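Side-chain contacts in LYND (Lyngbya aestuarii, PDB 4V1T), which probably acts as an ATP-dependent YcaO cyclodehydratase, converting cysteine side chains of a precursor peptide into thiazoline rings: residues V217-S220 with V221-K225; L457-D461 with G462-N466; L656-D659 with A660-W663. All blocks are in the same frame, centred on the assembly; numbering follows the deposited sequence.

Interaction 1. Residues V217-S220 with V221-K225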
ATOM      1  N   VAL B 217      -1.455  -6.241 -26.961  1.00 68.27           N
ATOM      2  CA  VAL B 217      -1.775  -5.469 -28.160  1.00 77.91           C
ATOM      3  C   VAL B 217      -0.658  -5.618 -29.186  1.00 77.13           C
ATOM      4  O   VAL B 217      -0.903  -5.951 -30.345  1.00 68.92           O
ATOM      5  CB  VAL B 217      -1.983  -3.978 -27.847  1.00 72.86           C
ATOM      6  CG1 VAL B 217      -2.154  -3.172 -29.135  1.00 69.83           C
ATOM      7  CG2 VAL B 217      -3.192  -3.788 -26.937  1.00 76.48           C
ATOM      8  N   GLU B 218       0.569  -5.371 -28.743  1.00 73.39           N
ATOM      9  CA  GLU B 218       1.741  -5.516 -29.593  1.00 70.02           C
ATOM     10  C   GLU B 218       1.823  -6.935 -30.149  1.00 71.39           C
ATOM     11  O   GLU B 218       2.013  -7.132 -31.345  1.00 71.01           O
ATOM     12  CB  GLU B 218       3.015  -5.180 -28.809  1.00 75.88           C
ATOM     13  CG  GLU B 218       4.293  -5.190 -29.642  1.00 84.77           C
ATOM     14  CD  GLU B 218       5.562  -5.093 -28.796  1.00 93.73           C
ATOM     15  OE1 GLU B 218       6.041  -6.141 -28.284  1.00 68.05           O
ATOM     16  OE2 GLU B 218       6.095  -3.970 -28.653  1.00103.21           O
ATOM     17  N   ALA B 219       1.668  -7.919 -29.268  1.00 73.11           N
ATOM     18  CA  ALA B 219       1.793  -9.323 -29.640  1.00 70.19           C
ATOM     19  C   ALA B 219       0.742  -9.727 -30.674  1.00 69.28           C
ATOM     20  O   ALA B 219       1.016 -10.528 -31.569  1.00 72.44           O
ATOM     21  CB  ALA B 219       1.683 -10.206 -28.406  1.00 67.49           C
ATOM     22  N   SER B 220      -0.460  -9.178 -30.542  1.00 74.66           N
ATOM     23  CA  SER B 220      -1.579  -9.567 -31.403  1.00 87.66           C
ATOM     24  C   SER B 220      -1.411  -8.960 -32.785  1.00 78.59           C
ATOM     25  O   SER B 220      -1.730  -9.586 -33.796  1.00 86.82           O
ATOM     26  CB  SER B 220      -2.917  -9.146 -30.789  1.00 83.13           C
ATOM     27  OG  SER B 220      -3.997  -9.531 -31.627  1.00 93.68           O
ATOM     28  N   VAL B 221      -0.909  -7.733 -32.800  1.00 72.47           N
ATOM     29  CA  VAL B 221      -0.566  -7.038 -34.026  1.00 82.77           C
ATOM     30  C   VAL B 221       0.503  -7.824 -34.764  1.00 82.31           C
ATOM     31  O   VAL B 221       0.425  -8.002 -35.978  1.00 83.18           O
ATOM     32  CB  VAL B 221      -0.070  -5.603 -33.731  1.00 72.00           C
ATOM     33  CG1 VAL B 221       0.785  -5.051 -34.870  1.00 79.27           C
ATOM     34  CG2 VAL B 221      -1.252  -4.689 -33.454  1.00 66.82           C
ATOM     35  N   LEU B 222       1.495  -8.299 -34.020  1.00 71.50           N
ATOM     36  CA  LEU B 222       2.579  -9.071 -34.606  1.00 70.25           C
ATOM     37  C   LEU B 222       2.063 -10.378 -35.197  1.00 72.96           C
ATOM     38  O   LEU B 222       2.439 -10.742 -36.301  1.00 80.64           O
ATOM     39  CB  LEU B 222       3.664  -9.352 -33.569  1.00 63.94           C
ATOM     40  CG  LEU B 222       4.472  -8.126 -33.131  1.00 79.95           C
ATOM     41  CD1 LEU B 222       5.227  -8.396 -31.829  1.00 71.24           C
ATOM     42  CD2 LEU B 222       5.436  -7.681 -34.220  1.00 85.21           C
ATOM     43  N   ARG B 223       1.208 -11.073 -34.448  1.00 81.05           N
ATOM     44  CA  ARG B 223       0.563 -12.296 -34.934  1.00 85.76           C
ATOM     45  C   ARG B 223      -0.266 -12.008 -36.170  1.00 91.33           C
ATOM     46  O   ARG B 223      -0.184 -12.732 -37.158  1.00 96.67           O
ATOM     47  CB  ARG B 223      -0.329 -12.914 -33.857  1.00 83.32           C
ATOM     48  CG  ARG B 223       0.407 -13.841 -32.906  1.00 79.15           C
ATOM     49  CD  ARG B 223      -0.367 -14.048 -31.621  1.00 91.44           C
ATOM     50  NE  ARG B 223      -0.516 -12.811 -30.846  1.00105.44           N
ATOM     51  CZ  ARG B 223      -0.952 -12.764 -29.590  1.00107.23           C
ATOM     52  NH1 ARG B 223      -1.261 -13.878 -28.963  1.00111.45           N
ATOM     53  NH2 ARG B 223      -1.070 -11.617 -28.939  1.00106.23           N
ATOM     54  N   GLN B 224      -1.058 -10.953 -36.111  1.00 93.00           N
ATOM     55  CA  GLN B 224      -1.869 -10.561 -37.247  1.00 91.13           C
ATOM     56  C   GLN B 224      -1.018 -10.187 -38.426  1.00 88.57           C
ATOM     57  O   GLN B 224      -1.345 -10.483 -39.563  1.00 94.03           O
ATOM     58  CB  GLN B 224      -2.748  -9.393 -36.891  1.00 89.92           C
ATOM     59  CG  GLN B 224      -3.983  -9.822 -36.169  1.00 94.47           C
ATOM     60  CD  GLN B 224      -4.849  -8.660 -35.791  1.00100.33           C
ATOM     61  OE1 GLN B 224      -5.296  -7.895 -36.639  1.00 99.92           O
ATOM     62  NE2 GLN B 224      -5.112  -8.531 -34.508  1.00 99.29           N
ATOM     63  N   LYS B 225       0.094  -9.543 -38.143  1.00 86.27           N
ATOM     64  CA  LYS B 225       0.929  -9.007 -39.179  1.00 83.23           C
ATOM     65  C   LYS B 225       1.374 -10.125 -40.031  1.00 99.18           C
ATOM     66  O   LYS B 225       1.472  -9.981 -41.232  1.00104.50           O
ATOM     67  CB  LYS B 225       2.155  -8.345 -38.619  1.00 92.10           C
ATOM     68  CG  LYS B 225       2.868  -7.537 -39.657  1.00 93.18           C
ATOM     69  CD  LYS B 225       3.432  -6.286 -39.042  1.00 92.36           C
ATOM     70  CE  LYS B 225       4.627  -5.810 -39.796  1.00 75.44           C
ATOM     71  NZ  LYS B 225       5.634  -5.317 -38.842  1.00 73.50           N
TER
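R223 lies back over the preceding turn of helix 216-225 and meets A219 in the i to i+4 spacing of an alpha-helix; its guanidinium also reaches S220, three residues back. The backbone bonds are regular ones: V221 N reaches V217 O at 3.0 Å, and the links from L222 N to E218 O and from Q224 N to S220 O follow the same pattern. A219 O is gripped twice, by R223 N at 2.9 Å and, more weakly, by R223 NE at 2.8 Å. The bend of the arginine chain at chi3 (-64°) helps bring NE back to A219 O. R223 NH1 is held by G390 O, so an alanine here would probably leave that carbonyl without its partner and uncover the A219 methyl.

Further round the helix, Q224 NE2 donates to S220 OG at 3.2 Å, with the hydroxyl near the amide plane; the serine also bonds A392 O, and the amide bonds Y24 of the second subunit. This face of the helix is therefore tied both to the 390-392 loop and to the dimer partner. The apolar contribution comes from the aliphatic part of E218, whose carboxylate forms a salt bridge with R215. The E218 and L222 chains run alongside each other, with E218 CG 4.0 Å from L222 CD1.

Interaction 2. Residues L457-D461 with G462-N466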
ATOM      1  N   LEU B 457     -15.851 -33.539 -21.494  1.00 53.79           N
ATOM      2  CA  LEU B 457     -16.633 -32.525 -22.191  1.00 51.42           C
ATOM      3  C   LEU B 457     -18.124 -32.783 -22.066  1.00 43.56           C
ATOM      4  O   LEU B 457     -18.880 -31.898 -21.694  1.00 54.72           O
ATOM      5  CB  LEU B 457     -16.233 -32.460 -23.666  1.00 43.68           C
ATOM      6  CG  LEU B 457     -14.767 -32.112 -23.954  1.00 47.35           C
ATOM      7  CD1 LEU B 457     -14.470 -32.249 -25.438  1.00 55.85           C
ATOM      8  CD2 LEU B 457     -14.407 -30.715 -23.453  1.00 46.75           C
ATOM      9  N   CYS B 458     -18.537 -34.002 -22.374  1.00 49.04           N
ATOM     10  CA  CYS B 458     -19.934 -34.404 -22.267  1.00 50.31           C
ATOM     11  C   CYS B 458     -20.845 -33.624 -23.230  1.00 56.79           C
ATOM     12  O   CYS B 458     -21.941 -33.207 -22.863  1.00 50.45           O
ATOM     13  CB  CYS B 458     -20.438 -34.244 -20.819  1.00 66.46           C
ATOM     14  SG  CYS B 458     -19.511 -35.162 -19.564  1.00 80.64           S
ATOM     15  N   PHE B 459     -20.393 -33.427 -24.464  1.00 45.50           N
ATOM     16  CA  PHE B 459     -21.258 -32.902 -25.511  1.00 46.31           C
ATOM     17  C   PHE B 459     -22.138 -34.041 -26.063  1.00 51.79           C
ATOM     18  O   PHE B 459     -21.725 -35.196 -26.091  1.00 52.10           O
ATOM     19  CB  PHE B 459     -20.435 -32.288 -26.644  1.00 39.98           C
ATOM     20  CG  PHE B 459     -19.833 -30.959 -26.308  1.00 42.69           C
ATOM     21  CD1 PHE B 459     -20.578 -29.796 -26.426  1.00 38.65           C
ATOM     22  CD2 PHE B 459     -18.513 -30.861 -25.902  1.00 46.61           C
ATOM     23  CE1 PHE B 459     -20.027 -28.560 -26.130  1.00 43.62           C
ATOM     24  CE2 PHE B 459     -17.952 -29.625 -25.594  1.00 45.35           C
ATOM     25  CZ  PHE B 459     -18.708 -28.472 -25.710  1.00 45.34           C
ATOM     26  N   SER B 460     -23.350 -33.720 -26.493  1.00 52.13           N
ATOM     27  CA  SER B 460     -24.240 -34.737 -27.054  1.00 53.40           C
ATOM     28  C   SER B 460     -23.802 -35.115 -28.468  1.00 56.60           C
ATOM     29  O   SER B 460     -23.021 -34.394 -29.095  1.00 53.08           O
ATOM     30  CB  SER B 460     -25.683 -34.242 -27.086  1.00 43.13           C
ATOM     31  OG  SER B 460     -25.901 -33.416 -28.211  1.00 59.88           O
ATOM     32  N   ASP B 461     -24.304 -36.248 -28.960  1.00 55.61           N
ATOM     33  CA  ASP B 461     -24.065 -36.652 -30.341  1.00 52.91           C
ATOM     34  C   ASP B 461     -24.680 -35.652 -31.312  1.00 46.50           C
ATOM     35  O   ASP B 461     -24.079 -35.329 -32.338  1.00 51.23           O
ATOM     36  CB  ASP B 461     -24.634 -38.050 -30.622  1.00 56.47           C
ATOM     37  CG  ASP B 461     -23.876 -39.146 -29.897  1.00 62.99           C
ATOM     38  OD1 ASP B 461     -22.638 -39.030 -29.749  1.00 63.81           O
ATOM     39  OD2 ASP B 461     -24.527 -40.125 -29.476  1.00 70.12           O
ATOM     40  N   GLY B 462     -25.884 -35.182 -30.995  1.00 55.81           N
ATOM     41  CA  GLY B 462     -26.556 -34.179 -31.803  1.00 56.58           C
ATOM     42  C   GLY B 462     -25.752 -32.888 -31.859  1.00 58.61           C
ATOM     43  O   GLY B 462     -25.649 -32.252 -32.904  1.00 60.42           O
ATOM     44  N   GLN B 463     -25.182 -32.496 -30.728  1.00 44.25           N
ATOM     45  CA  GLN B 463     -24.403 -31.262 -30.665  1.00 48.08           C
ATOM     46  C   GLN B 463     -23.199 -31.329 -31.588  1.00 44.21           C
ATOM     47  O   GLN B 463     -22.897 -30.369 -32.299  1.00 49.10           O
ATOM     48  CB  GLN B 463     -23.947 -30.985 -29.236  1.00 47.87           C
ATOM     49  CG  GLN B 463     -25.002 -30.330 -28.365  1.00 45.41           C
ATOM     50  CD  GLN B 463     -24.483 -30.056 -26.973  1.00 45.07           C
ATOM     51  OE1 GLN B 463     -24.221 -30.983 -26.209  1.00 51.77           O
ATOM     52  NE2 GLN B 463     -24.298 -28.788 -26.646  1.00 59.12           N
ATOM     53  N   TYR B 464     -22.512 -32.469 -31.570  1.00 49.05           N
ATOM     54  CA  TYR B 464     -21.351 -32.669 -32.425  1.00 50.36           C
ATOM     55  C   TYR B 464     -21.735 -32.651 -33.905  1.00 43.93           C
ATOM     56  O   TYR B 464     -21.078 -32.000 -34.708  1.00 45.72           O
ATOM     57  CB  TYR B 464     -20.664 -33.987 -32.105  1.00 43.44           C
ATOM     58  CG  TYR B 464     -19.660 -33.927 -30.976  1.00 44.55           C
ATOM     59  CD1 TYR B 464     -18.620 -33.012 -30.995  1.00 49.73           C
ATOM     60  CD2 TYR B 464     -19.724 -34.819 -29.915  1.00 47.37           C
ATOM     61  CE1 TYR B 464     -17.684 -32.960 -29.979  1.00 56.65           C
ATOM     62  CE2 TYR B 464     -18.790 -34.778 -28.892  1.00 56.13           C
ATOM     63  CZ  TYR B 464     -17.776 -33.842 -28.931  1.00 54.54           C
ATOM     64  OH  TYR B 464     -16.840 -33.801 -27.936  1.00 47.32           O
ATOM     65  N   ALA B 465     -22.797 -33.365 -34.247  1.00 48.97           N
ATOM     66  CA  ALA B 465     -23.242 -33.468 -35.629  1.00 55.21           C
ATOM     67  C   ALA B 465     -23.611 -32.117 -36.221  1.00 54.73           C
ATOM     68  O   ALA B 465     -23.305 -31.843 -37.384  1.00 56.74           O
ATOM     69  CB  ALA B 465     -24.425 -34.417 -35.726  1.00 62.09           C
ATOM     70  N   ASN B 466     -24.267 -31.281 -35.418  1.00 46.96           N
ATOM     71  CA  ASN B 466     -24.757 -29.983 -35.878  1.00 58.29           C
ATOM     72  C   ASN B 466     -23.897 -28.831 -35.384  1.00 53.43           C
ATOM     73  O   ASN B 466     -24.331 -27.676 -35.396  1.00 51.19           O
ATOM     74  CB  ASN B 466     -26.207 -29.786 -35.425  1.00 56.10           C
ATOM     75  CG  ASN B 466     -27.101 -30.950 -35.832  1.00 60.76           C
ATOM     76  OD1 ASN B 466     -27.044 -31.420 -36.958  1.00 67.17           O
ATOM     77  ND2 ASN B 466     -27.914 -31.433 -34.903  1.00 66.73           N
TER
HETATM   78  O   HOH W   1     -18.022 -34.659 -25.510  1.00 53.95           O
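S460 and Q463 meet through two well-defined side-chain turns: S460 OG sits between its own backbone N and carbonyl carbon (chi1 81°), while Q463 carries CG anti to its carbonyl carbon and continues extended, which returns its amide to the start of the helix. The result is a capping box at the N terminus of helix 461-465. S460 OG accepts from Q463 N at 2.8 Å, and S460 N gives a nearly straight bond (176°) to Q463 OE1 at 2.9 Å. Behind the box the ordinary helical bonds begin, with Y464 N to S460 O at 3.2 Å and A465 N to D461 O at 3.0 Å.

F459 and Y464 supply the apolar half. F459 CB lies over one face of the tyrosine ring, offset toward its rim, in a CH-pi contact 4.1 Å from the centroid; the two rings themselves meet obliquely. The glutamine oxygen approaches the edge of the F459 ring at CD1. Farther out, L457 CD1 packs against Y464 OH at 3.8 Å, and a water accepts from F459 N and donates to the same hydroxyl at 2.8 Å, bridging the loop to the helix.

Q463 is fixed at both ends of its amide, since OE1 also takes F744 N and NE2 gives to S742 O. S460 OG in turn bonds the E765 carboxylate, which would probably polarise the hydroxyl and make its oxygen a stronger acceptor for the first-turn N-H of Q463.

Interaction 3. Residues L656-D659 with A660-W663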
ATOM      1  N   LEU B 656     -23.736  -0.176 -21.182  1.00 79.84           N
ATOM      2  CA  LEU B 656     -23.383  -1.508 -20.719  1.00 74.14           C
ATOM      3  C   LEU B 656     -22.551  -2.240 -21.741  1.00 77.12           C
ATOM      4  O   LEU B 656     -22.875  -2.287 -22.909  1.00 75.97           O
ATOM      5  CB  LEU B 656     -24.625  -2.323 -20.437  1.00 70.69           C
ATOM      6  CG  LEU B 656     -25.080  -2.419 -19.002  1.00 74.50           C
ATOM      7  CD1 LEU B 656     -26.246  -3.380 -18.931  1.00 73.28           C
ATOM      8  CD2 LEU B 656     -23.955  -2.910 -18.123  1.00 71.81           C
ATOM      9  N   LYS B 657     -21.491  -2.852 -21.264  1.00 78.61           N
ATOM     10  CA  LYS B 657     -20.604  -3.633 -22.090  1.00 80.23           C
ATOM     11  C   LYS B 657     -20.538  -4.953 -21.433  1.00 88.18           C
ATOM     12  O   LYS B 657     -21.262  -5.194 -20.483  1.00110.32           O
ATOM     13  CB  LYS B 657     -19.211  -3.034 -22.129  1.00 88.98           C
ATOM     14  CG  LYS B 657     -19.113  -1.698 -22.843  1.00 82.87           C
ATOM     15  CD  LYS B 657     -19.082  -1.886 -24.343  1.00 75.71           C
ATOM     16  CE  LYS B 657     -19.650  -0.681 -25.064  1.00 78.86           C
ATOM     17  NZ  LYS B 657     -18.766   0.508 -24.917  1.00 85.60           N
ATOM     18  N   SER B 658     -19.718  -5.829 -21.979  1.00 85.61           N
ATOM     19  CA  SER B 658     -19.458  -7.142 -21.404  1.00 95.65           C
ATOM     20  C   SER B 658     -20.428  -8.155 -21.871  1.00 84.04           C
ATOM     21  O   SER B 658     -21.530  -7.844 -22.285  1.00 80.92           O
ATOM     22  CB  SER B 658     -19.524  -7.171 -19.869  1.00114.78           C
ATOM     23  OG  SER B 658     -20.872  -7.132 -19.412  1.00108.45           O
ATOM     24  N   ASP B 659     -20.021  -9.394 -21.700  1.00 85.32           N
ATOM     25  CA  ASP B 659     -20.859 -10.514 -22.024  1.00 86.80           C
ATOM     26  C   ASP B 659     -22.012 -10.402 -21.072  1.00 94.43           C
ATOM     27  O   ASP B 659     -21.864  -9.818 -20.014  1.00102.81           O
ATOM     28  CB  ASP B 659     -20.104 -11.813 -21.843  1.00 82.25           C
ATOM     29  CG  ASP B 659     -18.936 -11.928 -22.788  1.00 91.09           C
ATOM     30  OD1 ASP B 659     -17.833 -11.481 -22.438  1.00 87.72           O
ATOM     31  OD2 ASP B 659     -19.124 -12.445 -23.899  1.00 99.60           O
ATOM     32  N   ALA B 660     -23.169 -10.888 -21.481  1.00 82.46           N
ATOM     33  CA  ALA B 660     -24.364 -10.895 -20.645  1.00 71.57           C
ATOM     34  C   ALA B 660     -25.170  -9.616 -20.667  1.00 60.28           C
ATOM     35  O   ALA B 660     -26.161  -9.514 -19.978  1.00 61.51           O
ATOM     36  CB  ALA B 660     -24.022 -11.249 -19.215  1.00 76.64           C
ATOM     37  N   THR B 661     -24.774  -8.653 -21.471  1.00 62.10           N
ATOM     38  CA  THR B 661     -25.523  -7.406 -21.540  1.00 67.19           C
ATOM     39  C   THR B 661     -26.981  -7.662 -21.967  1.00 60.34           C
ATOM     40  O   THR B 661     -27.899  -7.176 -21.350  1.00 53.47           O
ATOM     41  CB  THR B 661     -24.845  -6.428 -22.513  1.00 62.00           C
ATOM     42  OG1 THR B 661     -23.517  -6.151 -22.072  1.00 62.82           O
ATOM     43  CG2 THR B 661     -25.588  -5.172 -22.583  1.00 63.24           C
ATOM     44  N   ASP B 662     -27.172  -8.474 -22.989  1.00 55.73           N
ATOM     45  CA  ASP B 662     -28.508  -8.840 -23.460  1.00 63.48           C
ATOM     46  C   ASP B 662     -29.358  -9.401 -22.323  1.00 54.47           C
ATOM     47  O   ASP B 662     -30.506  -9.007 -22.134  1.00 46.49           O
ATOM     48  CB  ASP B 662     -28.410  -9.875 -24.579  1.00 67.01           C
ATOM     49  CG  ASP B 662     -29.706 -10.026 -25.349  1.00 93.57           C
ATOM     50  OD1 ASP B 662     -30.737 -10.394 -24.736  1.00106.39           O
ATOM     51  OD2 ASP B 662     -29.700  -9.771 -26.576  1.00106.39           O
ATOM     52  N   TRP B 663     -28.774 -10.329 -21.574  1.00 45.26           N
ATOM     53  CA  TRP B 663     -29.439 -10.934 -20.435  1.00 50.24           C
ATOM     54  C   TRP B 663     -29.881  -9.890 -19.406  1.00 55.87           C
ATOM     55  O   TRP B 663     -31.007  -9.932 -18.899  1.00 43.11           O
ATOM     56  CB  TRP B 663     -28.506 -11.943 -19.781  1.00 49.98           C
ATOM     57  CG  TRP B 663     -28.928 -12.327 -18.409  1.00 56.98           C
ATOM     58  CD1 TRP B 663     -28.561 -11.723 -17.236  1.00 45.13           C
ATOM     59  CD2 TRP B 663     -29.793 -13.407 -18.055  1.00 41.51           C
ATOM     60  NE1 TRP B 663     -29.147 -12.363 -16.181  1.00 45.68           N
ATOM     61  CE2 TRP B 663     -29.914 -13.399 -16.654  1.00 47.68           C
ATOM     62  CE3 TRP B 663     -30.481 -14.380 -18.788  1.00 49.71           C
ATOM     63  CZ2 TRP B 663     -30.696 -14.323 -15.973  1.00 54.40           C
ATOM     64  CZ3 TRP B 663     -31.252 -15.295 -18.110  1.00 46.12           C
ATOM     65  CH2 TRP B 663     -31.358 -15.260 -16.720  1.00 52.87           C
TER
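T661, D659 and A660 carry this local contact, a type II beta turn from S658 to T661 that leads directly into helix 661-666. T661 is the main side chain. With CG2 anti to its backbone N and OG1 anti to its carbonyl carbon (chi1 -60°), it faces the incoming loop with both branches. OG1 donates to S658 O at 2.6 Å, a short bond, and also stands 2.9 Å from K657 O, so the hydroxyl lies close to two successive carbonyl oxygens. T661 N adds a weak bond to the same S658 O at 3.4 Å, the bond that closes the turn. The methyl branch does the apolar work: CG2 touches L656 CB at 3.7 Å, and the two side chains run antiparallel past one another.

D659 and A660 form the two corners. A660 has a positive phi (85°), as the third position of a type II turn requires, and this brings its CB to only 2.7 Å from D659 O, a tight approach for a residue with a side chain at that position. A660 also occupies the N-cap position of the helix. The CB of D659 points away from the following residues, and OD1 bonds H404 NE2; the D659 side chain is about 14 Å from a bound magnesium ion.

The turn thus ends the loop that follows helix 630-649 and starts helix 661-666. A660 rests on the C-terminal F775, while W663, on the first turn of that helix, meets the rings of F775 and H672 and bonds L620 O just ahead of strand 621-626.

In the fold
From the N terminus, interaction 1 comes first, within helix 216-225; it closes no loop, but joins that helix to the 390-392 loop, which precedes helix 395-401, and to the second subunit. Interaction 2 closes the short connection between helices 454-457 and 461-465 and brings in residues 742-745 and E765 from near the C terminus. Interaction 3 ends the loop after helix 630-649, beside the last residue of the chain. The three follow in series, neither nesting nor crossing, and none touches another: centres are 27 to 34 Å apart. Interactions 2 and 3 both belong to the YcaO cyclodehydratase part of the chain, and both touch residues from its C-terminal end.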